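Local coordinates for protein PadR family transcriptional regulator (Listeria monocytogenes, PDB 6ABQ) that probably binds operator DNA as a dimeric PadR-type transcription factor and adjusts gene expression in response to a small-molecule ligand, at residues 38-41 with 42-45. Numbering follows the deposited sequence.
Sequences KYLN and DLGF
Asn41 and Phe45 close off the C-terminal end of helix 33-42 through a side-chain-to-backbone bond: ND2 of Asn41 donates to the carbonyl O of Phe45 over 2.7 Å, and that oxygen lies close to the plane of the amide. With CG anti to its own carbonyl carbon (chi1 -65°), the Asn41 amide is carried to the chain that has just turned back beside it. The same Phe45 O also receives a CA-H...O contact from Asn41 CA at 3.3 Å, while ND2 has a second acceptor in Ile48 O, so this one amide ties the helix end to two points of the following loop.

Among the backbone bonds, Asp42 N to Lys38 O (2.9 Å) and Leu43 N to Tyr39 O (3.1 Å) continue the helical pattern. The chain then leaves it in a Schellman motif at Gly44, whose positive phi of 121° suits glycine. Phe45 N reaches back to Leu40 O at 2.9 Å, and Gly44 N bonds to Asn41 O from above the carbonyl plane.

Apolar contacts are looser. Leu40 CD2 lies 4.4 Å from Leu43 CD2 and 4.5 Å from Phe45 CD2, and the Leu43 methyl CD2 also approaches the Tyr39 ring obliquely.

Within the winged-helix fold of PadR regulators, this turn leads from helix 33-42 towards helix 50-62. Leu40 packs on Met21 and Ile22 of helix 17-27, and Phe45 on Leu10 and Leu14. Leu43 and Phe45 also meet Val109 and Ile102 of the second subunit, placing the helix end at the dimer interface.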
loop_
_atom_site.group_PDB
_atom_site.type_symbol
_atom_site.label_atom_id
_atom_site.label_comp_id
_atom_site.label_asym_id
_atom_site.label_seq_id
_atom_site.Cartn_x
_atom_site.Cartn_y
_atom_site.Cartn_z
ATOM N N LYS B 38 -15.984 3.659 9.774
ATOM C CA LYS B 38 -16.620 4.930 9.392
ATOM C C LYS B 38 -15.618 6.084 9.346
ATOM O O LYS B 38 -15.687 6.918 8.443
ATOM C CB LYS B 38 -17.810 5.262 10.300
ATOM C CG LYS B 38 -18.917 4.204 10.328
ATOM C CD LYS B 38 -19.912 4.321 9.170
ATOM C CE LYS B 38 -19.620 3.306 8.072
ATOM N NZ LYS B 38 -20.676 2.254 8.010
ATOM N N TYR B 39 -14.684 6.106 10.303
ATOM C CA TYR B 39 -13.562 7.050 10.299
ATOM C C TYR B 39 -12.744 6.961 8.995
ATOM O O TYR B 39 -12.420 7.985 8.399
ATOM C CB TYR B 39 -12.657 6.863 11.541
ATOM C CG TYR B 39 -11.315 7.554 11.405
ATOM C CD1 TYR B 39 -11.191 8.944 11.578
ATOM C CD2 TYR B 39 -10.170 6.824 11.063
ATOM C CE1 TYR B 39 -9.957 9.579 11.417
ATOM C CE2 TYR B 39 -8.935 7.443 10.907
ATOM C CZ TYR B 39 -8.827 8.814 11.079
ATOM O OH TYR B 39 -7.587 9.406 10.915
ATOM N N LEU B 40 -12.415 5.737 8.577
ATOM C CA LEU B 40 -11.660 5.505 7.343
ATOM C C LEU B 40 -12.461 5.853 6.079
ATOM O O LEU B 40 -11.894 6.400 5.134
ATOM C CB LEU B 40 -11.115 4.067 7.279
ATOM C CG LEU B 40 -10.104 3.677 8.367
ATOM C CD1 LEU B 40 -9.990 2.163 8.496
ATOM C CD2 LEU B 40 -8.741 4.318 8.123
ATOM N N ASN B 41 -13.768 5.557 6.086
ATOM C CA ASN B 41 -14.666 5.899 4.965
ATOM C C ASN B 41 -14.800 7.407 4.756
ATOM O O ASN B 41 -14.728 7.884 3.623
ATOM C CB ASN B 41 -16.061 5.281 5.139
ATOM C CG ASN B 41 -16.068 3.750 5.090
ATOM O OD1 ASN B 41 -17.039 3.137 5.518
ATOM N ND2 ASN B 41 -15.007 3.133 4.570
ATOM N N ASP B 42 -14.981 8.135 5.861
ATOM C CA ASP B 42 -15.115 9.595 5.861
ATOM C C ASP B 42 -13.825 10.310 5.489
ATOM O O ASP B 42 -13.859 11.402 4.924
ATOM C CB ASP B 42 -15.626 10.094 7.220
ATOM C CG ASP B 42 -17.108 9.780 7.451
ATOM O OD1 ASP B 42 -17.830 9.438 6.479
ATOM O OD2 ASP B 42 -17.556 9.887 8.616
ATOM N N LEU B 43 -12.697 9.680 5.805
ATOM C CA LEU B 43 -11.375 10.132 5.377
ATOM C C LEU B 43 -11.218 10.089 3.851
ATOM O O LEU B 43 -10.377 10.783 3.292
ATOM C CB LEU B 43 -10.310 9.256 6.048
ATOM C CG LEU B 43 -8.807 9.513 5.927
ATOM C CD1 LEU B 43 -8.447 10.871 6.505
ATOM C CD2 LEU B 43 -8.060 8.405 6.649
ATOM N N GLY B 44 -12.040 9.274 3.192
ATOM C CA GLY B 44 -12.007 9.113 1.749
ATOM C C GLY B 44 -11.743 7.690 1.293
ATOM O O GLY B 44 -11.749 7.415 0.089
ATOM N N PHE B 45 -11.504 6.779 2.239
ATOM C CA PHE B 45 -11.306 5.373 1.894
ATOM C C PHE B 45 -12.654 4.651 1.967
ATOM O O PHE B 45 -12.970 3.948 2.936
ATOM C CB PHE B 45 -10.197 4.728 2.741
ATOM C CG PHE B 45 -8.871 5.471 2.703
ATOM C CD1 PHE B 45 -8.375 6.026 1.510
ATOM C CD2 PHE B 45 -8.098 5.591 3.865
ATOM C CE1 PHE B 45 -7.164 6.707 1.483
ATOM C CE2 PHE B 45 -6.879 6.262 3.839
ATOM C CZ PHE B 45 -6.413 6.825 2.647
#